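Long-range contacts in deoxyribose-phosphate aldolase (PDB 4EIV), which belongs to the aldolase enzymes built on an eight-stranded parallel beta/alpha (TIM) barrel: residues E134-K145 with R170-D181; K151-L162 with D181-T192. All blocks are in the same frame, centred on the assembly; numbering follows the deposited sequence.

Contact 1: residues E134-K145 with R170-D181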
loop_
_atom_site.group_PDB
_atom_site.type_symbol
_atom_site.label_atom_id
_atom_site.label_comp_id
_atom_site.label_asym_id
_atom_site.label_seq_id
_atom_site.Cartn_x
_atom_site.Cartn_y
_atom_site.Cartn_z
ATOM N N GLU A 134 11.331 -14.938 29.730
ATOM C CA GLU A 134 10.821 -13.583 29.481
ATOM C C GLU A 134 11.806 -12.526 29.976
ATOM O O GLU A 134 12.097 -11.561 29.270
ATOM C CB GLU A 134 9.487 -13.374 30.196
ATOM C CG GLU A 134 8.293 -14.123 29.611
ATOM C CD GLU A 134 7.090 -14.170 30.555
ATOM O OE1 GLU A 134 7.265 -14.177 31.805
ATOM O OE2 GLU A 134 5.955 -14.248 30.065
ATOM N N SER A 135 12.335 -12.729 31.174
ATOM C CA SER A 135 13.273 -11.774 31.741
ATOM C C SER A 135 14.505 -11.638 30.834
ATOM O O SER A 135 14.950 -10.530 30.527
ATOM C CB SER A 135 13.695 -12.208 33.133
ATOM O OG SER A 135 14.549 -11.240 33.704
ATOM N N ARG A 136 15.029 -12.769 30.367
ATOM C CA ARG A 136 16.210 -12.735 29.511
ATOM C C ARG A 136 15.896 -11.984 28.215
ATOM O O ARG A 136 16.752 -11.253 27.703
ATOM C CB ARG A 136 16.727 -14.146 29.244
ATOM C CG ARG A 136 17.334 -14.795 30.497
ATOM C CD ARG A 136 17.591 -16.265 30.278
ATOM N NE ARG A 136 18.273 -16.851 31.431
ATOM C CZ ARG A 136 19.596 -16.956 31.579
ATOM N NH1 ARG A 136 20.075 -17.474 32.702
ATOM N NH2 ARG A 136 20.442 -16.579 30.631
ATOM N N ILE A 137 14.704 -12.206 27.646
ATOM C CA ILE A 137 14.340 -11.478 26.416
ATOM C C ILE A 137 14.316 -9.973 26.656
ATOM O O ILE A 137 14.857 -9.204 25.869
ATOM C CB ILE A 137 12.951 -11.915 25.877
ATOM C CG1 ILE A 137 12.978 -13.344 25.346
ATOM C CG2 ILE A 137 12.465 -10.980 24.756
ATOM C CD1 ILE A 137 11.612 -13.986 25.092
ATOM N N ARG A 138 13.652 -9.558 27.718
ATOM C CA ARG A 138 13.504 -8.136 27.993
ATOM C C ARG A 138 14.827 -7.410 28.161
ATOM O O ARG A 138 14.953 -6.263 27.745
ATOM C CB ARG A 138 12.630 -7.903 29.219
ATOM C CG ARG A 138 11.171 -8.240 29.023
ATOM C CD ARG A 138 10.315 -7.708 30.184
ATOM N NE ARG A 138 10.669 -8.307 31.472
ATOM C CZ ARG A 138 10.094 -9.400 31.971
ATOM N NH1 ARG A 138 10.483 -9.884 33.140
ATOM N NH2 ARG A 138 9.134 -10.018 31.298
ATOM N N LEU A 139 15.806 -8.076 28.766
ATOM C CA LEU A 139 17.119 -7.475 28.989
ATOM C C LEU A 139 17.992 -7.532 27.740
ATOM O O LEU A 139 18.773 -6.618 27.481
ATOM C CB LEU A 139 17.821 -8.147 30.160
ATOM C CG LEU A 139 19.119 -7.443 30.562
ATOM C CD1 LEU A 139 18.945 -5.980 31.021
ATOM C CD2 LEU A 139 19.805 -8.261 31.664
ATOM N N LEU A 140 17.902 -8.620 26.983
ATOM C CA LEU A 140 18.616 -8.688 25.697
ATOM C C LEU A 140 18.124 -7.559 24.777
ATOM O O LEU A 140 18.908 -6.760 24.256
ATOM C CB LEU A 140 18.371 -10.057 25.041
ATOM C CG LEU A 140 18.933 -10.215 23.633
ATOM C CD1 LEU A 140 20.465 -10.009 23.550
ATOM C CD2 LEU A 140 18.500 -11.568 23.065
ATOM N N VAL A 141 16.815 -7.517 24.583
ATOM C CA VAL A 141 16.209 -6.586 23.640
ATOM C C VAL A 141 16.442 -5.139 24.077
ATOM O O VAL A 141 16.810 -4.286 23.253
ATOM C CB VAL A 141 14.713 -6.881 23.427
ATOM C CG1 VAL A 141 14.050 -5.836 22.502
ATOM C CG2 VAL A 141 14.515 -8.227 22.796
ATOM N N SER A 142 16.251 -4.844 25.353
ATOM C CA SER A 142 16.445 -3.462 25.810
ATOM C C SER A 142 17.900 -2.977 25.706
ATOM O O SER A 142 18.144 -1.802 25.415
ATOM C CB SER A 142 15.899 -3.255 27.231
ATOM O OG SER A 142 16.570 -4.045 28.197
ATOM N N GLU A 143 18.854 -3.862 25.983
ATOM C CA GLU A 143 20.264 -3.546 25.834
ATOM C C GLU A 143 20.670 -3.335 24.386
ATOM O O GLU A 143 21.405 -2.405 24.073
ATOM C CB GLU A 143 21.120 -4.610 26.521
ATOM C CG GLU A 143 21.038 -4.494 28.047
ATOM C CD GLU A 143 21.614 -3.202 28.559
ATOM O OE1 GLU A 143 20.928 -2.518 29.357
ATOM O OE2 GLU A 143 22.735 -2.847 28.117
ATOM N N VAL A 144 20.177 -4.197 23.498
ATOM C CA VAL A 144 20.475 -4.033 22.079
ATOM C C VAL A 144 19.815 -2.756 21.548
ATOM O O VAL A 144 20.416 -2.009 20.750
ATOM C CB VAL A 144 20.069 -5.296 21.271
ATOM C CG1 VAL A 144 20.210 -5.058 19.751
ATOM C CG2 VAL A 144 20.934 -6.482 21.698
ATOM N N LYS A 145 18.576 -2.498 21.958
ATOM C CA LYS A 145 17.887 -1.264 21.494
ATOM C C LYS A 145 18.651 0.005 21.857
ATOM O O LYS A 145 18.623 0.964 21.102
ATOM C CB LYS A 145 16.447 -1.185 22.020
ATOM C CG LYS A 145 15.590 -0.029 21.465
ATOM C CD LYS A 145 15.542 0.097 19.935
ATOM C CE LYS A 145 14.765 1.351 19.466
ATOM N NZ LYS A 145 14.761 1.557 17.955
ATOM N N ARG A 170 4.058 -15.271 24.858
ATOM C CA ARG A 170 4.854 -14.626 25.912
ATOM C C ARG A 170 6.185 -14.076 25.402
ATOM O O ARG A 170 6.639 -13.029 25.859
ATOM C CB ARG A 170 5.083 -15.577 27.074
ATOM C CG ARG A 170 3.809 -15.821 27.853
ATOM C CD ARG A 170 4.014 -16.813 28.961
ATOM N NE ARG A 170 2.828 -16.885 29.809
ATOM C CZ ARG A 170 2.621 -16.151 30.904
ATOM N NH1 ARG A 170 3.530 -15.271 31.332
ATOM N NH2 ARG A 170 1.484 -16.298 31.575
ATOM N N ALA A 171 6.816 -14.762 24.466
ATOM C CA ALA A 171 8.067 -14.266 23.881
ATOM C C ALA A 171 7.790 -12.951 23.129
ATOM O O ALA A 171 8.550 -11.992 23.246
ATOM C CB ALA A 171 8.655 -15.304 22.945
ATOM N N ALA A 172 6.680 -12.909 22.385
ATOM C CA ALA A 172 6.270 -11.709 21.661
ATOM C C ALA A 172 6.090 -10.527 22.610
ATOM O O ALA A 172 6.621 -9.445 22.372
ATOM C CB ALA A 172 4.991 -11.980 20.875
ATOM N N VAL A 173 5.337 -10.744 23.697
ATOM C CA VAL A 173 5.089 -9.653 24.651
ATOM C C VAL A 173 6.384 -9.203 25.302
ATOM O O VAL A 173 6.608 -8.007 25.454
ATOM C CB VAL A 173 4.027 -10.051 25.697
ATOM C CG1 VAL A 173 3.919 -9.004 26.806
ATOM C CG2 VAL A 173 2.677 -10.308 25.002
ATOM N N ALA A 174 7.233 -10.140 25.696
ATOM C CA ALA A 174 8.510 -9.768 26.314
ATOM C C ALA A 174 9.386 -8.952 25.350
ATOM O O ALA A 174 10.032 -8.006 25.751
ATOM C CB ALA A 174 9.266 -11.009 26.814
ATOM N N ALA A 175 9.384 -9.297 24.076
ATOM C CA ALA A 175 10.163 -8.583 23.065
ATOM C C ALA A 175 9.616 -7.169 22.886
ATOM O O ALA A 175 10.387 -6.227 22.745
ATOM C CB ALA A 175 10.101 -9.349 21.764
ATOM N N LEU A 176 8.289 -7.030 22.892
ATOM C CA LEU A 176 7.657 -5.719 22.813
ATOM C C LEU A 176 8.031 -4.870 24.028
ATOM O O LEU A 176 8.402 -3.695 23.898
ATOM C CB LEU A 176 6.135 -5.829 22.692
ATOM C CG LEU A 176 5.668 -6.475 21.388
ATOM C CD1 LEU A 176 4.180 -6.810 21.486
ATOM C CD2 LEU A 176 5.969 -5.577 20.160
ATOM N N GLU A 177 7.926 -5.454 25.230
ATOM C CA GLU A 177 8.272 -4.721 26.456
ATOM C C GLU A 177 9.743 -4.327 26.461
ATOM O O GLU A 177 10.106 -3.285 27.010
ATOM C CB GLU A 177 7.926 -5.556 27.694
ATOM C CG GLU A 177 6.428 -5.770 27.871
ATOM C CD GLU A 177 6.040 -6.764 28.966
ATOM O OE1 GLU A 177 6.898 -7.558 29.417
ATOM O OE2 GLU A 177 4.847 -6.767 29.349
ATOM N N GLY A 178 10.587 -5.153 25.857
ATOM C CA GLY A 178 12.000 -4.856 25.765
ATOM C C GLY A 178 12.348 -3.730 24.801
ATOM O O GLY A 178 13.463 -3.221 24.838
ATOM N N GLY A 179 11.409 -3.345 23.939
ATOM C CA GLY A 179 11.643 -2.283 22.963
ATOM C C GLY A 179 11.716 -2.684 21.494
ATOM O O GLY A 179 12.190 -1.920 20.672
ATOM N N ALA A 180 11.266 -3.879 21.120
ATOM C CA ALA A 180 11.270 -4.268 19.720
ATOM C C ALA A 180 10.537 -3.254 18.837
ATOM O O ALA A 180 9.467 -2.773 19.198
ATOM C CB ALA A 180 10.578 -5.623 19.560
ATOM N N ASP A 181 11.122 -2.944 17.675
ATOM C CA ASP A 181 10.425 -2.179 16.639
ATOM C C ASP A 181 9.628 -3.051 15.664
ATOM O O ASP A 181 8.748 -2.547 14.974
ATOM C CB ASP A 181 11.428 -1.377 15.825
ATOM C CG ASP A 181 12.199 -0.410 16.673
ATOM O OD1 ASP A 181 11.594 0.507 17.322
ATOM O OD2 ASP A 181 13.447 -0.520 16.700
HETATM O O HOH W 1 5.469 -12.096 28.313
HETATM O O HOH W 2 12.687 3.411 17.993
#
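Arg170 NH1 donates to Glu134 OE2 at 2.9 Å in a salt bridge; the oxygen lies at the edge of the guanidinium, close to its plane, and is met on its syn side, while the two flat groups are turned 43° apart. A water also links Glu134 OE2 to the carbonyl of Arg170, and Asp166 takes the NE of the same arginine. Past the end of the second helix, Lys145, its CG swung anti to the backbone N (chi1 -173°), reaches across Asp181 at about a right angle and sets NZ on the syn lone pair of OD2, 2.8 Å away. Arg138 and Glu177 run side by side, but their salt bridge is long.

Apolar packing centres on Ile137, which works with two branches: CD1 rests on Ala171, and CG2 lies 3.8 Å from Ala174 CB and also touches Ala175. Farther along, side chain meets backbone. Val141 CG1 covers the peptide of Gly178, which has no side chain and lets the helices come close, its CA 4.2 Å from Arg138 CA. Ser142 CA makes a CH...O contact of 3.1 Å with Gly178 O. Gly179 then ends the helix in a Schellman motif.

The segment axes approach to 7.7 Å at 34°, joining helices 130-148 and 165-178 as neighbours on the outside of the strand barrel; beneath them Val141 and Ala175 both meet Val155 of strand 152-156.

Contact 2: residues K151-L162 with D181-T192; sequences KTLKVVLSGGEL and DFLQTSSGLGAT
Lys154 and Phe182 lie side by side and point the same way, the lysine CG 3.6 Å from Phe182 CB and its CE over one face of the ring, toward the rim. With chi4 at 75°, NZ stands almost on the ring normal but 5.7 Å from the centroid of Phe182, so any cation-pi attraction is weak at most; its salt-bridge partners are Glu116, Glu118 and Glu31. Thr152 CG2 approaches the same ring obliquely, at CD1. Val156 and Gln184 are likewise aligned: Val156 CG2 sits 3.6 Å from the amide carbon CD of Gln184, whose NE2 bonds Ser186 O nearly in the amide plane. OE1 of this glutamine is buried without a polar partner.

Lys154, Val156, Phe182 and Gln184 face the barrel interior from strands 152-156 and 182-184, the parallel pair of a beta-alpha-beta unit, whereas Val155 and Leu183 face the surrounding helices. Leu153 O receives both Asp181 N and Phe182 N, and Asp181 OD2 accepts Leu153 N at 2.8 Å on its anti lone pair.

Past the strands, Gly160 and Gly190 meet backbone to backbone, with CA atoms 3.6 Å apart. Thr192 OG1 donates to Gly160 O at 2.7 Å from above the carbonyl plane, and the Leu162 and Thr192 side chains cross at about a right angle, Leu162 CD2 3.9 Å from Thr192 CG2.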
loop_
_atom_site.group_PDB
_atom_site.type_symbol
_atom_site.label_atom_id
_atom_site.label_comp_id
_atom_site.label_asym_id
_atom_site.label_seq_id
_atom_site.Cartn_x
_atom_site.Cartn_y
_atom_site.Cartn_z
ATOM N N LYS A 151 17.476 3.498 14.776
ATOM C CA LYS A 151 17.364 2.483 13.724
ATOM C C LYS A 151 16.439 1.358 14.152
ATOM O O LYS A 151 16.110 1.219 15.319
ATOM C CB LYS A 151 18.733 1.974 13.299
ATOM C CG LYS A 151 19.507 3.046 12.533
ATOM C CD LYS A 151 20.859 2.561 12.079
ATOM C CE LYS A 151 21.515 3.540 11.118
ATOM N NZ LYS A 151 22.815 3.014 10.649
ATOM N N THR A 152 15.989 0.572 13.187
ATOM C CA THR A 152 15.022 -0.469 13.446
ATOM C C THR A 152 15.649 -1.729 14.017
ATOM O O THR A 152 16.613 -2.281 13.455
ATOM C CB THR A 152 14.295 -0.840 12.135
ATOM O OG1 THR A 152 13.603 0.312 11.622
ATOM C CG2 THR A 152 13.295 -1.974 12.325
ATOM N N LEU A 153 15.074 -2.178 15.131
ATOM C CA LEU A 153 15.439 -3.448 15.775
ATOM C C LEU A 153 14.293 -4.444 15.602
ATOM O O LEU A 153 13.182 -4.233 16.140
ATOM C CB LEU A 153 15.706 -3.288 17.274
ATOM C CG LEU A 153 16.026 -4.563 18.069
ATOM C CD1 LEU A 153 17.214 -5.283 17.510
ATOM C CD2 LEU A 153 16.224 -4.217 19.548
ATOM N N LYS A 154 14.528 -5.492 14.825
ATOM C CA LYS A 154 13.598 -6.589 14.691
ATOM C C LYS A 154 14.020 -7.669 15.686
ATOM O O LYS A 154 15.222 -7.934 15.836
ATOM C CB LYS A 154 13.630 -7.173 13.303
ATOM C CG LYS A 154 13.482 -6.174 12.154
ATOM C CD LYS A 154 12.901 -6.914 10.982
ATOM C CE LYS A 154 12.784 -6.133 9.689
ATOM N NZ LYS A 154 14.120 -5.957 9.034
ATOM N N VAL A 155 13.061 -8.240 16.410
ATOM C CA VAL A 155 13.356 -9.327 17.346
ATOM C C VAL A 155 12.762 -10.617 16.763
ATOM O O VAL A 155 11.562 -10.696 16.467
ATOM C CB VAL A 155 12.834 -9.024 18.738
ATOM C CG1 VAL A 155 13.150 -10.140 19.712
ATOM C CG2 VAL A 155 13.458 -7.733 19.246
ATOM N N VAL A 156 13.623 -11.619 16.601
ATOM C CA VAL A 156 13.304 -12.887 15.989
ATOM C C VAL A 156 12.907 -13.818 17.123
ATOM O O VAL A 156 13.720 -14.152 17.989
ATOM C CB VAL A 156 14.498 -13.396 15.169
ATOM C CG1 VAL A 156 14.124 -14.587 14.423
ATOM C CG2 VAL A 156 15.038 -12.333 14.236
ATOM N N LEU A 157 11.669 -14.309 17.069
ATOM C CA LEU A 157 11.084 -15.042 18.183
ATOM C C LEU A 157 11.300 -16.554 18.185
ATOM O O LEU A 157 11.065 -17.205 19.215
ATOM C CB LEU A 157 9.575 -14.771 18.221
ATOM C CG LEU A 157 9.146 -13.322 18.405
ATOM C CD1 LEU A 157 7.601 -13.234 18.380
ATOM C CD2 LEU A 157 9.705 -12.705 19.679
ATOM N N SER A 158 11.790 -17.099 17.086
ATOM C CA SER A 158 11.973 -18.538 16.958
ATOM C C SER A 158 13.190 -18.829 16.123
ATOM O O SER A 158 13.473 -18.120 15.154
ATOM C CB SER A 158 10.725 -19.175 16.324
ATOM O OG SER A 158 10.878 -20.567 16.084
ATOM N N GLY A 159 13.894 -19.893 16.503
ATOM C CA GLY A 159 15.069 -20.383 15.771
ATOM C C GLY A 159 14.742 -21.698 15.043
ATOM O O GLY A 159 15.615 -22.503 14.805
ATOM N N GLY A 160 13.474 -21.936 14.720
ATOM C CA GLY A 160 13.099 -23.112 13.931
ATOM C C GLY A 160 12.509 -24.301 14.649
ATOM O O GLY A 160 12.049 -25.234 13.979
ATOM N N GLU A 161 12.519 -24.302 15.979
ATOM C CA GLU A 161 11.908 -25.396 16.735
ATOM C C GLU A 161 10.490 -25.029 17.153
ATOM O O GLU A 161 10.225 -23.893 17.582
ATOM C CB GLU A 161 12.726 -25.785 17.955
ATOM C CG GLU A 161 13.990 -26.560 17.631
ATOM C CD GLU A 161 14.482 -27.414 18.803
ATOM O OE1 GLU A 161 13.785 -27.498 19.850
ATOM O OE2 GLU A 161 15.570 -28.014 18.667
ATOM N N LEU A 162 9.594 -26.009 17.034
ATOM C CA LEU A 162 8.178 -25.832 17.370
ATOM C C LEU A 162 7.956 -25.663 18.882
ATOM O O LEU A 162 8.302 -26.556 19.669
ATOM C CB LEU A 162 7.346 -27.030 16.861
ATOM C CG LEU A 162 7.234 -27.356 15.349
ATOM C CD1 LEU A 162 6.595 -28.730 15.071
ATOM C CD2 LEU A 162 6.477 -26.271 14.593
ATOM N N ASP A 181 11.122 -2.944 17.675
ATOM C CA ASP A 181 10.425 -2.179 16.639
ATOM C C ASP A 181 9.628 -3.051 15.664
ATOM O O ASP A 181 8.748 -2.547 14.974
ATOM C CB ASP A 181 11.428 -1.377 15.825
ATOM C CG ASP A 181 12.199 -0.410 16.673
ATOM O OD1 ASP A 181 11.594 0.507 17.322
ATOM O OD2 ASP A 181 13.447 -0.520 16.700
ATOM N N PHE A 182 9.994 -4.327 15.548
ATOM C CA PHE A 182 9.371 -5.332 14.697
ATOM C C PHE A 182 9.444 -6.662 15.426
ATOM O O PHE A 182 10.444 -6.957 16.096
ATOM C CB PHE A 182 10.151 -5.534 13.379
ATOM C CG PHE A 182 9.578 -4.836 12.154
ATOM C CD1 PHE A 182 9.831 -3.487 11.908
ATOM C CD2 PHE A 182 8.884 -5.570 11.211
ATOM C CE1 PHE A 182 9.333 -2.890 10.746
ATOM C CE2 PHE A 182 8.375 -4.987 10.087
ATOM C CZ PHE A 182 8.618 -3.681 9.832
ATOM N N LEU A 183 8.424 -7.497 15.226
ATOM C CA LEU A 183 8.434 -8.895 15.647
ATOM C C LEU A 183 8.559 -9.749 14.396
ATOM O O LEU A 183 7.760 -9.634 13.472
ATOM C CB LEU A 183 7.165 -9.275 16.387
ATOM C CG LEU A 183 6.939 -8.523 17.689
ATOM C CD1 LEU A 183 5.633 -8.996 18.351
ATOM C CD2 LEU A 183 8.130 -8.675 18.648
ATOM N N GLN A 184 9.617 -10.553 14.350
ATOM C CA GLN A 184 9.912 -11.419 13.244
ATOM C C GLN A 184 9.610 -12.833 13.708
ATOM O O GLN A 184 10.053 -13.279 14.764
ATOM C CB GLN A 184 11.369 -11.250 12.819
ATOM C CG GLN A 184 11.811 -12.216 11.714
ATOM C CD GLN A 184 13.196 -11.897 11.151
ATOM O OE1 GLN A 184 13.633 -10.749 11.155
ATOM N NE2 GLN A 184 13.886 -12.928 10.691
ATOM N N THR A 185 8.881 -13.576 12.893
ATOM C CA THR A 185 8.422 -14.896 13.296
ATOM C C THR A 185 9.529 -15.887 13.602
ATOM O O THR A 185 9.442 -16.643 14.545
ATOM C CB THR A 185 7.530 -15.544 12.188
ATOM O OG1 THR A 185 8.246 -15.628 10.940
ATOM C CG2 THR A 185 6.240 -14.771 11.996
ATOM N N SER A 186 10.561 -15.878 12.787
ATOM C CA SER A 186 11.484 -17.035 12.723
ATOM C C SER A 186 12.746 -16.633 12.008
ATOM O O SER A 186 12.790 -15.632 11.272
ATOM C CB SER A 186 10.790 -18.217 12.010
ATOM O OG SER A 186 10.100 -17.781 10.841
ATOM N N SER A 187 13.804 -17.377 12.296
ATOM C CA SER A 187 15.152 -17.092 11.838
ATOM C C SER A 187 15.507 -17.251 10.366
ATOM O O SER A 187 16.363 -16.514 9.849
ATOM C CB SER A 187 16.098 -18.031 12.586
ATOM O OG SER A 187 17.217 -18.276 11.770
ATOM N N GLY A 188 14.920 -18.251 9.720
ATOM C CA GLY A 188 15.268 -18.591 8.341
ATOM C C GLY A 188 16.233 -19.767 8.297
ATOM O O GLY A 188 16.146 -20.639 7.422
ATOM N N LEU A 189 17.170 -19.795 9.232
ATOM C CA LEU A 189 18.108 -20.900 9.312
ATOM C C LEU A 189 17.501 -22.072 10.063
ATOM O O LEU A 189 18.121 -23.144 10.145
ATOM C CB LEU A 189 19.371 -20.473 10.048
ATOM C CG LEU A 189 20.184 -19.378 9.366
ATOM C CD1 LEU A 189 21.397 -19.021 10.226
ATOM C CD2 LEU A 189 20.616 -19.816 7.981
ATOM N N GLY A 190 16.336 -21.837 10.663
ATOM C CA GLY A 190 15.619 -22.850 11.406
ATOM C C GLY A 190 14.889 -23.858 10.525
ATOM O O GLY A 190 14.751 -23.657 9.316
ATOM N N ALA A 191 14.427 -24.953 11.140
ATOM C CA ALA A 191 13.696 -26.009 10.435
ATOM C C ALA A 191 12.223 -25.653 10.183
ATOM O O ALA A 191 11.588 -26.200 9.291
ATOM C CB ALA A 191 13.785 -27.326 11.217
ATOM N N THR A 192 11.670 -24.754 10.981
ATOM C CA THR A 192 10.292 -24.307 10.789
ATOM C C THR A 192 10.285 -22.773 10.702
ATOM O O THR A 192 11.207 -22.063 11.128
ATOM C CB THR A 192 9.342 -24.836 11.878
ATOM O OG1 THR A 192 9.702 -24.272 13.136
ATOM C CG2 THR A 192 9.386 -26.377 11.952
HETATM O O HOH W 3 18.699 -22.734 13.421
HETATM O O HOH W 4 15.548 -25.352 13.809
#

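The two contacts illustrate how a beta/alpha barrel is built in layers: contact 1 pairs adjacent helices of the outer ring, contact 2 the adjacent strands of the inner wall, and their centres are about 13 Å apart. Along the chain the segments alternate, helix 130-148, strand 152-156, helix 165-178 and strand 182-184, so each contact spans one intervening element. Asp181 is shared, serving the helix on one lone pair and the strand on the other. The layers also touch directly, where Val144 packs on Leu153 and Ala180 on Val155, and Lys145 NZ makes a weak bond to Lys151 O. Neighbouring helices and the strands they cover are thus in contact both within and between layers.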